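Local structure of protein synthesis inhibitor I (Hordeum vulgare, 4FBC) at residues L39-H44 against E274-S279; P50-V55 against I257-E262; R63-V68 against I82-I87; A76-A81 against T144-R149; D96-E101 against G109-G114. The protein is a barley member of the ribosome-inactivating protein family, a mixed alpha-beta fold, and is modelled with adenosine monophosphate in a pocket. The protein carries 3 engineered substitutions. All coordinates share one frame; numbering follows the deposited sequence.

How the contacts relate
Contacts 2 and 3 are buried; contacts 1, 4 and 5 are partly buried. Contact 3, the most central, lies about 8 Å (centre to centre) from the middle of the chain and pairs strands 64-70 and 78-83 by backbone bonds. Contact 4 sets strand 78-83 against helix 136-147 by packing alone. Contact 5 adds the outermost strand, 111-112, to the same sheet, and Trp-99 and Trp-100 link it to contacts 3 and 4. Contact 2 joins two loops by a single bridge and proline-rich packing, touching contact 3 through Leu-52 and Ile-257. Contact 1 packs a turn on the end of helix 269-278 without a direct hydrogen bond between its segments, and meets contact 2 between Asn-41 and Val-51.

Contact 1: L39-H44 against E274-S279; sequences LRNPAH and ELFHAS
Phe-276, which loses 65 Å² of surface here, turns the edge of its ring toward the loop 39-44. Asn-41 OD1 lies close to the ring plane, 3.4 Å from Phe-276 CD1. The carbonyl O of Arg-40 reaches the same edge at 3.7 Å from Phe-276 CE1, while Pro-42 CD sits 3.8 Å from Phe-276 CD1. The Asn-41 amide is steeply inclined to the ring, at 76° between planes, and its CG, anti to the backbone N (chi1 -178°), also lies beside CD1. That amide shapes its own loop: Asn-41 OD1 accepts from Ala-43 N at 3.0 Å, the donor standing 49° above the carbonyl plane. This is an Asx turn, set within a type I beta turn from Asn-41 to His-44, and it faces the C-terminal end of helix 269-278. The turn presents the methyl of Ala-43 to the helix, where Ala-43 CB lies 3.6 Å from Leu-275 CB and equally close to the Leu-275 carbonyl O. Ser-279, just past the helix, donates OG to Phe-276 O at 3.0 Å; Ser-279 N reaches the same oxygen from the same face of its plane. The OG also packs against the proline ring, 3.5 Å from Pro-42 CD. Asn-41 ND2 makes a weak hydrogen bond to Ala-272 O, one turn back along the helix, and the far part of the Phe-276 ring touches Arg-63.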
# COMPACT_ATOMS: atom_id res chain seq x y z
N LEU A 39 0.78 7.01 8.89
CA LEU A 39 0.14 7.63 7.72
C LEU A 39 -1.13 8.42 8.06
O LEU A 39 -1.58 9.26 7.28
CB LEU A 39 -0.20 6.56 6.67
CG LEU A 39 0.92 5.92 5.86
CD1 LEU A 39 0.38 4.77 4.99
CD2 LEU A 39 1.59 6.99 5.00
N ARG A 40 -1.69 8.16 9.24
CA ARG A 40 -3.06 8.58 9.54
C ARG A 40 -3.21 10.09 9.68
O ARG A 40 -2.27 10.80 10.07
CB ARG A 40 -3.54 7.92 10.85
CG ARG A 40 -3.11 8.68 12.10
CD ARG A 40 -3.13 7.86 13.39
NE ARG A 40 -2.74 8.71 14.52
CZ ARG A 40 -1.50 9.15 14.77
NH1 ARG A 40 -0.47 8.80 14.00
NH2 ARG A 40 -1.28 9.92 15.83
N ASN A 41 -4.39 10.58 9.35
CA ASN A 41 -4.80 11.92 9.76
C ASN A 41 -5.36 11.83 11.17
O ASN A 41 -6.47 11.32 11.37
CB ASN A 41 -5.86 12.45 8.79
CG ASN A 41 -6.31 13.86 9.13
OD1 ASN A 41 -5.96 14.40 10.17
ND2 ASN A 41 -7.09 14.47 8.24
N PRO A 42 -4.62 12.35 12.16
CA PRO A 42 -5.09 12.17 13.55
C PRO A 42 -6.45 12.82 13.81
O PRO A 42 -7.11 12.46 14.79
CB PRO A 42 -3.99 12.84 14.39
CG PRO A 42 -2.78 12.90 13.50
CD PRO A 42 -3.33 13.06 12.10
N ALA A 43 -6.87 13.74 12.94
CA ALA A 43 -8.14 14.45 13.07
C ALA A 43 -9.30 13.78 12.35
O ALA A 43 -10.43 14.28 12.38
CB ALA A 43 -8.00 15.91 12.58
N HIS A 44 -9.04 12.66 11.68
CA HIS A 44 -10.07 12.04 10.86
C HIS A 44 -9.99 10.51 10.88
O HIS A 44 -9.15 9.91 10.19
CB HIS A 44 -9.97 12.55 9.41
CG HIS A 44 -11.12 12.15 8.54
ND1 HIS A 44 -11.06 12.19 7.16
CD2 HIS A 44 -12.35 11.69 8.85
CE1 HIS A 44 -12.21 11.78 6.66
NE2 HIS A 44 -13.02 11.47 7.66
N GLU A 274 -6.86 21.06 6.64
CA GLU A 274 -6.81 22.04 7.73
C GLU A 274 -6.79 21.33 9.08
O GLU A 274 -5.95 21.64 9.94
CB GLU A 274 -8.00 23.00 7.65
CG GLU A 274 -8.15 23.88 8.86
CD GLU A 274 -9.30 24.84 8.72
OE1 GLU A 274 -10.08 25.01 9.69
OE2 GLU A 274 -9.43 25.44 7.63
N LEU A 275 -7.68 20.35 9.25
CA LEU A 275 -7.69 19.58 10.50
C LEU A 275 -6.41 18.76 10.69
O LEU A 275 -5.90 18.67 11.80
CB LEU A 275 -8.93 18.69 10.57
CG LEU A 275 -10.28 19.41 10.49
CD1 LEU A 275 -11.44 18.43 10.60
CD2 LEU A 275 -10.42 20.51 11.54
N PHE A 276 -5.91 18.18 9.61
CA PHE A 276 -4.64 17.44 9.62
C PHE A 276 -3.52 18.34 10.12
O PHE A 276 -2.76 17.96 11.02
CB PHE A 276 -4.34 16.91 8.21
CG PHE A 276 -3.08 16.10 8.10
CD1 PHE A 276 -2.89 14.95 8.86
CD2 PHE A 276 -2.10 16.45 7.17
CE1 PHE A 276 -1.75 14.19 8.73
CE2 PHE A 276 -0.95 15.69 7.03
CZ PHE A 276 -0.77 14.56 7.82
N HIS A 277 -3.41 19.54 9.56
CA HIS A 277 -2.34 20.43 9.99
C HIS A 277 -2.49 20.87 11.44
O HIS A 277 -1.50 20.99 12.17
CB HIS A 277 -2.23 21.63 9.04
CG HIS A 277 -1.87 21.24 7.65
ND1 HIS A 277 -2.37 21.88 6.53
CD2 HIS A 277 -1.07 20.25 7.18
CE1 HIS A 277 -1.89 21.30 5.44
NE2 HIS A 277 -1.10 20.31 5.81
N ALA A 278 -3.73 21.10 11.86
CA ALA A 278 -4.01 21.60 13.20
C ALA A 278 -3.70 20.53 14.24
O ALA A 278 -3.48 20.83 15.41
CB ALA A 278 -5.45 22.03 13.31
N SER A 279 -3.68 19.28 13.80
CA SER A 279 -3.42 18.17 14.72
C SER A 279 -1.95 17.74 14.71
O SER A 279 -1.57 16.78 15.38
CB SER A 279 -4.34 16.98 14.41
OG SER A 279 -3.95 16.33 13.22

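Contact 2: P50-V55 against I257-E262; sequences PVLPPV and ILLFVE
Pro-54 lays its CG over the centre of the Phe-260 ring, 3.5 Å from the ring centroid and 13° off the normal, a close CH-pi contact. Phe-260 has CG anti to its backbone N (chi1 -179°), and its ring lies against Pro-54; Val-51 CG1 stands at the ring's edge, and the carbonyl O of Leu-52 is 3.4 Å from Phe-260 CB. At the other end, Ile-257 likewise holds CG1 anti to the backbone N (chi1 -178°), and CG1 comes to 3.4 Å from Pro-50 O. Its extended tip, Ile-257 CD1, meets Leu-52 CG at 3.8 Å, the two side chains crossing at about a right angle. Leu-52 CG, anti to the carbonyl carbon and beside the backbone N, lies with CD1 near Leu-258 O. Val-51 CG2 packs more loosely against Leu-258 CB.

Between these ends lies one beta bridge of parallel type, Val-51 with Leu-258. Leu-258 N donates to Pro-50 O at 2.9 Å, and Leu-258 O accepts from Leu-52 N at 2.9 Å, both nearly straight. Farther on, a water accepts from Phe-260 N and donates to Pro-53 O.

Outside the pair, Ile-257 O accepts from Trp-214 NE1, and the side chain of Leu-259 lies about 5 Å from the bound adenosine monophosphate. Leu-52 and Ile-257 both rest on Leu-39.

Pro-54, at the next position whose nitrogen would face 257-262, has no N-H to offer, so beyond the one bridge direct backbone bonding gives way to a water and the CH-pi contact with Phe-260: the loops are held there by shape and apolar contact.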
# COMPACT_ATOMS: atom_id res chain seq x y z
N PRO A 50 -8.18 4.41 10.67
CA PRO A 50 -7.53 5.65 10.24
C PRO A 50 -7.89 6.05 8.80
O PRO A 50 -8.17 5.19 7.95
CB PRO A 50 -6.04 5.33 10.37
CG PRO A 50 -5.95 3.84 10.15
CD PRO A 50 -7.24 3.28 10.76
N VAL A 51 -7.90 7.36 8.52
CA VAL A 51 -8.13 7.86 7.16
C VAL A 51 -6.90 8.66 6.79
O VAL A 51 -6.36 9.38 7.62
CB VAL A 51 -9.37 8.78 7.09
CG1 VAL A 51 -9.62 9.23 5.64
CG2 VAL A 51 -10.61 8.07 7.64
N LEU A 52 -6.43 8.49 5.56
CA LEU A 52 -5.30 9.27 5.07
C LEU A 52 -5.73 10.72 4.96
O LEU A 52 -6.92 11.01 4.77
CB LEU A 52 -4.89 8.75 3.69
CG LEU A 52 -4.14 7.42 3.67
CD1 LEU A 52 -4.29 6.73 2.32
CD2 LEU A 52 -2.68 7.70 3.95
N PRO A 53 -4.77 11.64 5.11
CA PRO A 53 -5.10 13.03 4.73
C PRO A 53 -5.38 13.10 3.23
O PRO A 53 -4.92 12.21 2.48
CB PRO A 53 -3.81 13.78 5.07
CG PRO A 53 -2.71 12.76 4.91
CD PRO A 53 -3.33 11.42 5.31
N PRO A 54 -6.12 14.13 2.78
CA PRO A 54 -6.31 14.32 1.33
C PRO A 54 -4.99 14.51 0.62
O PRO A 54 -3.98 14.85 1.25
CB PRO A 54 -7.11 15.64 1.26
CG PRO A 54 -7.82 15.73 2.58
CD PRO A 54 -6.85 15.12 3.58
N VAL A 55 -4.99 14.29 -0.70
CA VAL A 55 -3.86 14.63 -1.55
C VAL A 55 -3.75 16.15 -1.64
O VAL A 55 -4.76 16.83 -1.83
CB VAL A 55 -4.07 14.05 -2.97
CG1 VAL A 55 -2.99 14.55 -3.93
CG2 VAL A 55 -4.11 12.51 -2.91
N ILE A 257 -6.50 1.18 6.25
CA ILE A 257 -6.51 2.65 6.29
C ILE A 257 -7.28 3.12 5.07
O ILE A 257 -7.13 2.55 4.00
CB ILE A 257 -5.07 3.26 6.38
CG1 ILE A 257 -5.13 4.79 6.47
CG2 ILE A 257 -4.17 2.77 5.22
CD1 ILE A 257 -3.77 5.43 6.87
N LEU A 258 -8.14 4.12 5.24
CA LEU A 258 -9.01 4.57 4.15
C LEU A 258 -8.29 5.60 3.29
O LEU A 258 -7.57 6.44 3.81
CB LEU A 258 -10.30 5.21 4.71
CG LEU A 258 -11.43 4.33 5.25
CD1 LEU A 258 -11.04 3.68 6.59
CD2 LEU A 258 -12.73 5.11 5.41
N LEU A 259 -8.50 5.54 1.98
CA LEU A 259 -8.14 6.65 1.09
C LEU A 259 -9.08 7.80 1.38
O LEU A 259 -10.28 7.59 1.58
CB LEU A 259 -8.30 6.22 -0.37
CG LEU A 259 -8.02 7.28 -1.45
CD1 LEU A 259 -6.55 7.63 -1.45
CD2 LEU A 259 -8.45 6.73 -2.81
N PHE A 260 -8.57 9.02 1.44
CA PHE A 260 -9.49 10.14 1.60
C PHE A 260 -10.35 10.29 0.34
O PHE A 260 -9.83 10.30 -0.78
CB PHE A 260 -8.77 11.45 1.90
CG PHE A 260 -9.71 12.59 2.10
CD1 PHE A 260 -10.37 12.76 3.30
CD2 PHE A 260 -9.98 13.46 1.05
CE1 PHE A 260 -11.28 13.80 3.48
CE2 PHE A 260 -10.89 14.50 1.22
CZ PHE A 260 -11.53 14.67 2.42
N VAL A 261 -11.65 10.41 0.54
CA VAL A 261 -12.57 10.70 -0.55
C VAL A 261 -13.53 11.82 -0.14
O VAL A 261 -14.07 11.81 0.97
CB VAL A 261 -13.40 9.46 -0.94
CG1 VAL A 261 -14.24 9.78 -2.18
CG2 VAL A 261 -12.52 8.26 -1.18
N GLU A 262 -13.74 12.78 -1.03
CA GLU A 262 -14.77 13.78 -0.80
C GLU A 262 -16.12 13.17 -1.10
O GLU A 262 -16.41 12.84 -2.25
CB GLU A 262 -14.57 14.99 -1.71
CG GLU A 262 -13.35 15.81 -1.37
CD GLU A 262 -13.28 17.10 -2.17
OE1 GLU A 262 -13.29 17.03 -3.42
OE2 GLU A 262 -13.23 18.19 -1.55
O HOH W 1 -5.78 10.36 0.72

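Contact 3: R63-V68 against I82-I87; sequences RWFHVV and IRADNI
Ala-84 N donates to Arg-63 O over 2.8 Å, an almost straight bond (177°) whose donor stands 41° above the carbonyl plane. Next come Phe-65 N to Ile-82 O at 2.8 Å and Ile-82 N to Phe-65 O at 3.0 Å. Together they mark Phe-65 and Ile-82 as an antiparallel hydrogen-bonded pair and Trp-64 with Arg-83 as the adjacent non-hydrogen-bonded pair of the beta hairpin 64-70/78-83, within the mixed sheet.

At the end of strand 78-83, Arg-83 grips Asp-85 side-on, NE to OD1 and NH2 to OD2, in a salt bridge. One water joins Asp-85 OD2 to Arg-63 N, and another lies between Arg-63 NH2 and Ala-84 O, in the plane of the Arg-63 guanidinium. The direct Arg-63 NH1 bond to Ala-84 O is weak; the charge partner of Arg-63 NH2 is the C-terminal carboxylate of Lys-282.

Although the side chains of Trp-64 and Arg-83 diverge at their start, Arg-83 CG comes over the six-membered ring of Trp-64, 3.7 Å from its centroid, toward the rim. Phe-65 and Ile-82 share a face of the sheet: Phe-65 takes chi1 70°, its CG between backbone N and carbonyl carbon, and Ile-82 CB lies over its ring, 4.0 Å from the centroid. The ring's edge faces Ala-84 CA and the carbonyl O of Arg-83. Phe-65 CZ also approaches CG2 of Ile-87, a residue of the adenosine monophosphate pocket, at 4.2 Å. Farther along the strand, Val-67 CG2 touches Ile-82 CD1 at 3.8 Å.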
# COMPACT_ATOMS: atom_id res chain seq x y z
N ARG A 63 4.80 14.25 -0.58
CA ARG A 63 4.77 13.55 0.71
C ARG A 63 5.04 12.06 0.49
O ARG A 63 4.25 11.38 -0.16
CB ARG A 63 3.43 13.77 1.41
CG ARG A 63 3.15 15.22 1.80
CD ARG A 63 1.84 15.36 2.57
NE ARG A 63 1.90 14.65 3.84
CZ ARG A 63 1.27 13.50 4.08
NH1 ARG A 63 0.50 12.96 3.13
NH2 ARG A 63 1.39 12.91 5.26
N TRP A 64 6.17 11.58 1.02
CA TRP A 64 6.64 10.22 0.78
C TRP A 64 7.05 9.53 2.07
O TRP A 64 7.39 10.19 3.04
CB TRP A 64 7.86 10.25 -0.16
CG TRP A 64 7.53 10.79 -1.52
CD1 TRP A 64 7.45 12.11 -1.89
CD2 TRP A 64 7.22 10.03 -2.69
NE1 TRP A 64 7.11 12.21 -3.22
CE2 TRP A 64 6.97 10.94 -3.74
CE3 TRP A 64 7.14 8.66 -2.96
CZ2 TRP A 64 6.63 10.53 -5.03
CZ3 TRP A 64 6.81 8.25 -4.25
CH2 TRP A 64 6.56 9.18 -5.26
N PHE A 65 6.99 8.19 2.09
CA PHE A 65 7.66 7.42 3.13
C PHE A 65 8.49 6.31 2.50
O PHE A 65 8.32 6.01 1.32
CB PHE A 65 6.68 6.89 4.21
CG PHE A 65 5.75 5.80 3.74
CD1 PHE A 65 4.58 6.12 3.05
CD2 PHE A 65 5.98 4.47 4.07
CE1 PHE A 65 3.69 5.13 2.63
CE2 PHE A 65 5.09 3.46 3.66
CZ PHE A 65 3.94 3.80 2.94
N HIS A 66 9.40 5.74 3.28
CA HIS A 66 10.19 4.59 2.83
C HIS A 66 9.81 3.33 3.58
O HIS A 66 9.46 3.35 4.76
CB HIS A 66 11.68 4.84 3.02
CG HIS A 66 12.25 5.83 2.05
ND1 HIS A 66 13.59 6.18 2.04
CD2 HIS A 66 11.67 6.54 1.05
CE1 HIS A 66 13.80 7.07 1.09
NE2 HIS A 66 12.65 7.31 0.47
N VAL A 67 9.86 2.22 2.86
CA VAL A 67 9.82 0.90 3.48
C VAL A 67 11.14 0.22 3.17
O VAL A 67 11.58 0.19 2.01
CB VAL A 67 8.64 0.07 2.96
CG1 VAL A 67 8.81 -1.41 3.33
CG2 VAL A 67 7.34 0.61 3.54
N VAL A 68 11.79 -0.29 4.20
CA VAL A 68 13.03 -1.04 4.01
C VAL A 68 12.81 -2.51 4.32
O VAL A 68 12.38 -2.86 5.42
CB VAL A 68 14.16 -0.48 4.88
CG1 VAL A 68 15.39 -1.36 4.78
CG2 VAL A 68 14.49 0.94 4.45
N ILE A 82 7.33 5.21 -1.39
CA ILE A 82 5.88 5.09 -1.47
C ILE A 82 5.23 6.42 -1.10
O ILE A 82 5.65 7.08 -0.15
CB ILE A 82 5.37 3.96 -0.53
CG1 ILE A 82 6.04 2.63 -0.87
CG2 ILE A 82 3.86 3.83 -0.63
CD1 ILE A 82 5.81 1.52 0.19
N ARG A 83 4.21 6.83 -1.84
CA ARG A 83 3.53 8.09 -1.54
C ARG A 83 2.78 7.99 -0.21
O ARG A 83 2.16 6.97 0.07
CB ARG A 83 2.56 8.46 -2.67
CG ARG A 83 3.28 8.89 -3.94
CD ARG A 83 2.32 9.19 -5.08
NE ARG A 83 1.31 10.18 -4.71
CZ ARG A 83 0.49 10.77 -5.57
NH1 ARG A 83 0.55 10.47 -6.86
NH2 ARG A 83 -0.39 11.67 -5.14
N ALA A 84 2.85 9.05 0.60
CA ALA A 84 2.18 9.06 1.90
C ALA A 84 0.74 9.55 1.83
O ALA A 84 0.06 9.62 2.87
CB ALA A 84 2.98 9.88 2.92
N ASP A 85 0.27 9.89 0.64
CA ASP A 85 -1.11 10.35 0.47
C ASP A 85 -2.03 9.28 -0.11
O ASP A 85 -3.21 9.23 0.24
CB ASP A 85 -1.19 11.65 -0.36
CG ASP A 85 -0.36 11.61 -1.63
OD1 ASP A 85 0.11 10.52 -2.03
OD2 ASP A 85 -0.18 12.69 -2.26
N ASN A 86 -1.49 8.41 -0.97
CA ASN A 86 -2.30 7.34 -1.55
C ASN A 86 -1.64 5.96 -1.53
O ASN A 86 -2.18 5.00 -2.08
CB ASN A 86 -2.75 7.70 -2.98
CG ASN A 86 -1.60 7.89 -3.93
OD1 ASN A 86 -0.46 7.56 -3.60
ND2 ASN A 86 -1.88 8.41 -5.13
N ILE A 87 -0.47 5.86 -0.89
CA ILE A 87 0.27 4.60 -0.74
C ILE A 87 0.67 3.95 -2.08
O ILE A 87 0.78 2.73 -2.20
CB ILE A 87 -0.47 3.61 0.19
CG1 ILE A 87 -1.17 4.37 1.33
CG2 ILE A 87 0.52 2.57 0.78
CD1 ILE A 87 -2.01 3.45 2.27
O HOH W 2 0.02 10.44 5.41
O HOH W 3 2.77 12.70 -2.17

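Contact 4: A76-A81 against T144-R149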
# COMPACT_ATOMS: atom_id res chain seq x y z
N ALA A 76 21.81 -5.18 4.29
CA ALA A 76 21.34 -3.92 3.73
C ALA A 76 19.96 -4.15 3.11
O ALA A 76 19.75 -5.14 2.41
CB ALA A 76 22.31 -3.39 2.67
N GLY A 77 19.03 -3.25 3.39
CA GLY A 77 17.67 -3.44 2.93
C GLY A 77 17.40 -2.90 1.55
O GLY A 77 18.10 -2.00 1.07
N LEU A 78 16.39 -3.46 0.89
CA LEU A 78 15.82 -2.87 -0.32
C LEU A 78 14.90 -1.74 0.10
O LEU A 78 13.99 -1.95 0.91
CB LEU A 78 15.03 -3.92 -1.11
CG LEU A 78 14.12 -3.38 -2.22
CD1 LEU A 78 14.95 -2.83 -3.38
CD2 LEU A 78 13.17 -4.46 -2.71
N THR A 79 15.13 -0.54 -0.42
CA THR A 79 14.32 0.61 -0.01
C THR A 79 13.25 0.88 -1.06
O THR A 79 13.54 0.95 -2.26
CB THR A 79 15.16 1.88 0.23
OG1 THR A 79 16.20 1.60 1.17
CG2 THR A 79 14.30 3.02 0.78
N LEU A 80 12.01 1.00 -0.59
CA LEU A 80 10.88 1.33 -1.45
C LEU A 80 10.45 2.77 -1.18
O LEU A 80 10.36 3.17 -0.02
CB LEU A 80 9.70 0.41 -1.13
CG LEU A 80 9.99 -1.09 -1.13
CD1 LEU A 80 8.70 -1.87 -0.88
CD2 LEU A 80 10.62 -1.49 -2.44
N ALA A 81 10.17 3.52 -2.24
CA ALA A 81 9.63 4.87 -2.09
C ALA A 81 8.13 4.84 -2.39
O ALA A 81 7.71 4.50 -3.49
CB ALA A 81 10.34 5.83 -3.04
N THR A 144 15.26 -9.98 -3.20
CA THR A 144 16.51 -10.34 -3.86
C THR A 144 16.58 -9.84 -5.31
O THR A 144 17.60 -9.30 -5.74
CB THR A 144 16.73 -11.87 -3.84
OG1 THR A 144 16.83 -12.31 -2.48
CG2 THR A 144 18.01 -12.24 -4.58
N ALA A 145 15.49 -10.04 -6.05
CA ALA A 145 15.47 -9.70 -7.48
C ALA A 145 15.60 -8.21 -7.72
O ALA A 145 16.34 -7.78 -8.62
CB ALA A 145 14.20 -10.23 -8.12
N LEU A 146 14.88 -7.41 -6.93
CA LEU A 146 14.90 -5.96 -7.10
C LEU A 146 16.16 -5.34 -6.50
O LEU A 146 16.73 -4.40 -7.05
CB LEU A 146 13.64 -5.32 -6.49
CG LEU A 146 12.29 -5.76 -7.07
CD1 LEU A 146 11.14 -4.93 -6.50
CD2 LEU A 146 12.28 -5.71 -8.59
N HIS A 147 16.61 -5.87 -5.36
CA HIS A 147 17.78 -5.30 -4.69
C HIS A 147 19.06 -5.56 -5.49
O HIS A 147 20.02 -4.79 -5.39
CB HIS A 147 17.93 -5.89 -3.29
CG HIS A 147 18.80 -5.09 -2.38
ND1 HIS A 147 19.71 -5.67 -1.52
CD2 HIS A 147 18.88 -3.75 -2.16
CE1 HIS A 147 20.32 -4.72 -0.82
NE2 HIS A 147 19.83 -3.55 -1.20
N GLY A 148 19.07 -6.63 -6.27
CA GLY A 148 20.26 -7.02 -7.01
C GLY A 148 20.38 -6.41 -8.40
O GLY A 148 21.39 -6.59 -9.08
N ARG A 149 19.35 -5.69 -8.81
CA ARG A 149 19.35 -5.00 -10.10
C ARG A 149 20.50 -3.99 -10.17
O ARG A 149 20.73 -3.24 -9.22
CB ARG A 149 18.00 -4.29 -10.30
CG ARG A 149 17.69 -3.89 -11.72
CD ARG A 149 16.30 -3.28 -11.85
NE ARG A 149 16.03 -2.87 -13.22
CZ ARG A 149 15.51 -3.68 -14.14
NH1 ARG A 149 15.19 -4.92 -13.82
NH2 ARG A 149 15.29 -3.23 -15.38
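Leu-78 and His-147 bring their CA atoms to 5.4 Å, the nearest CA pair between 76-81 and 144-149. The first segment enters strand 78-83 in extended form; the second carries the C-terminal part of helix 136-147, where Gly-148 N still bonds to Thr-144 O. His-147 is the chief bridging side chain. Its CG is anti to the backbone N (chi1 -161°), and the imidazole lies against the peptides of Ala-76, Gly-77 and Leu-78: Leu-78 N stands 3.9 Å above the ring plane, toward the rim, and His-147 CD2 is 3.7 Å from Leu-78 CA. His-147 CE1 comes to 3.3 Å from Ala-76 O. Although NE2 of His-147 is 3.2 Å from Gly-77 O, the angle is too poor for a hydrogen bond. On the buried side, Leu-78 CD2 packs on Leu-146 CB at 3.9 Å. Both leucines also touch Phe-92 of the neighbouring strand and Leu-170 of helix 157-179, so the helix end closes onto sheet and long helix together. With van der Waals contact carrying the interface, helix and strand are fitted by the flat imidazole against peptide and by leucine against leucine, with no directional polar bond between the segments to set their register.

Contact 5: D96-E101 against G109-G114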
# COMPACT_ATOMS: atom_id res chain seq x y z
N ASP A 96 23.40 -1.10 -5.67
CA ASP A 96 24.43 -0.22 -6.23
C ASP A 96 24.05 1.26 -6.10
O ASP A 96 24.76 2.13 -6.59
CB ASP A 96 24.70 -0.57 -7.70
CG ASP A 96 23.52 -0.26 -8.62
OD1 ASP A 96 22.39 -0.10 -8.12
OD2 ASP A 96 23.73 -0.20 -9.84
N GLY A 97 22.92 1.52 -5.44
CA GLY A 97 22.50 2.88 -5.18
C GLY A 97 21.54 3.47 -6.20
O GLY A 97 21.10 4.61 -6.06
N THR A 98 21.21 2.70 -7.23
CA THR A 98 20.33 3.18 -8.29
C THR A 98 18.87 3.22 -7.85
O THR A 98 18.32 2.20 -7.41
CB THR A 98 20.44 2.29 -9.55
OG1 THR A 98 21.79 2.29 -10.03
CG2 THR A 98 19.53 2.83 -10.64
N TRP A 99 18.24 4.39 -7.97
CA TRP A 99 16.79 4.49 -7.82
C TRP A 99 16.10 4.12 -9.12
O TRP A 99 16.38 4.70 -10.18
CB TRP A 99 16.38 5.90 -7.39
CG TRP A 99 16.44 6.13 -5.90
CD1 TRP A 99 17.38 6.84 -5.21
CD2 TRP A 99 15.51 5.65 -4.92
NE1 TRP A 99 17.10 6.83 -3.86
CE2 TRP A 99 15.95 6.11 -3.66
CE3 TRP A 99 14.34 4.88 -4.98
CZ2 TRP A 99 15.26 5.81 -2.47
CZ3 TRP A 99 13.67 4.59 -3.81
CH2 TRP A 99 14.13 5.06 -2.57
N TRP A 100 15.20 3.14 -9.04
CA TRP A 100 14.39 2.73 -10.18
C TRP A 100 12.99 3.28 -9.98
O TRP A 100 12.49 3.31 -8.85
CB TRP A 100 14.36 1.20 -10.27
CG TRP A 100 15.72 0.61 -10.42
CD1 TRP A 100 16.57 0.23 -9.41
CD2 TRP A 100 16.40 0.34 -11.64
NE1 TRP A 100 17.74 -0.27 -9.94
CE2 TRP A 100 17.66 -0.21 -11.31
CE3 TRP A 100 16.08 0.51 -12.99
CZ2 TRP A 100 18.59 -0.59 -12.28
CZ3 TRP A 100 17.00 0.13 -13.95
CH2 TRP A 100 18.24 -0.42 -13.59
N GLU A 101 12.37 3.74 -11.05
CA GLU A 101 11.02 4.28 -10.97
C GLU A 101 10.03 3.53 -11.86
O GLU A 101 10.41 2.91 -12.85
CB GLU A 101 11.01 5.77 -11.30
CG GLU A 101 11.48 6.08 -12.71
CD GLU A 101 11.56 7.57 -12.96
OE1 GLU A 101 11.06 8.36 -12.12
OE2 GLU A 101 12.11 7.95 -14.02
N GLY A 109 16.44 11.94 -10.98
CA GLY A 109 17.65 11.13 -11.03
C GLY A 109 17.42 9.64 -11.18
O GLY A 109 18.37 8.87 -11.33
N ALA A 110 16.16 9.23 -11.15
CA ALA A 110 15.82 7.81 -11.20
C ALA A 110 15.89 7.22 -12.60
O ALA A 110 15.86 7.94 -13.60
CB ALA A 110 14.44 7.58 -10.59
N THR A 111 15.97 5.89 -12.67
CA THR A 111 16.03 5.18 -13.94
C THR A 111 14.74 4.38 -14.11
O THR A 111 14.38 3.58 -13.25
CB THR A 111 17.24 4.22 -13.97
OG1 THR A 111 18.45 4.97 -13.82
CG2 THR A 111 17.29 3.43 -15.28
N TYR A 112 14.03 4.60 -15.22
CA TYR A 112 12.77 3.89 -15.46
C TYR A 112 13.01 2.40 -15.61
O TYR A 112 13.89 1.97 -16.37
CB TYR A 112 12.06 4.46 -16.70
CG TYR A 112 10.72 3.81 -16.99
CD1 TYR A 112 9.71 3.78 -16.03
CD2 TYR A 112 10.46 3.23 -18.23
CE1 TYR A 112 8.49 3.19 -16.29
CE2 TYR A 112 9.24 2.64 -18.50
CZ TYR A 112 8.26 2.62 -17.52
OH TYR A 112 7.04 2.04 -17.78
N VAL A 113 12.25 1.59 -14.87
CA VAL A 113 12.48 0.15 -14.83
C VAL A 113 12.01 -0.60 -16.09
O VAL A 113 12.43 -1.75 -16.33
CB VAL A 113 11.85 -0.48 -13.56
CG1 VAL A 113 10.34 -0.54 -13.67
CG2 VAL A 113 12.43 -1.87 -13.30
N GLY A 114 11.17 0.03 -16.89
CA GLY A 114 10.70 -0.58 -18.13
C GLY A 114 9.22 -0.91 -18.18
O GLY A 114 8.70 -1.30 -19.23
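Trp-99 O accepts from Thr-111 N at 2.8 Å, with an N-H...O angle of 166° and the donor in the carbonyl plane; Ala-110 CA adds a CA-H...O contact to the same oxygen. Glu-101 N then donates to Thr-111 O at 3.0 Å, from 46° above the carbonyl plane, and Val-113 N to Glu-101 O at 3.0 Å. This is a short parallel ladder, Trp-100 beside Thr-111 and Glu-101 beside Tyr-112, that places 111-112 at the border of the mixed sheet.

On the Trp-100 face the two side chains lie side by side, pointing the same way, with Trp-100 CZ3 3.6 Å from Thr-111 CG2. Thr-98 CG2 sits 3.5 Å above the Trp-100 ring plane, and Arg-149 makes a cation-pi contact with that ring, whose NE1 bonds to Ser-94 OG.

On the opposite face Glu-101 puts CG between backbone N and carbonyl carbon (chi1 62°), the crowded position, and runs extended from there. Its CD lies 3.7 Å from Ala-110 CB. Tyr-112 CD1 is 3.4 Å from the carbonyl O of Glu-101. The carboxylate accepts from Ile-107 N at OE1 and from Gly-105 N at OE2, both in the loop joining the strands. Two main-chain N-H groups thus satisfy a buried carboxylate, an arrangement consistent with an ionised glutamate and one that ties the connecting loop to the ladder it spans.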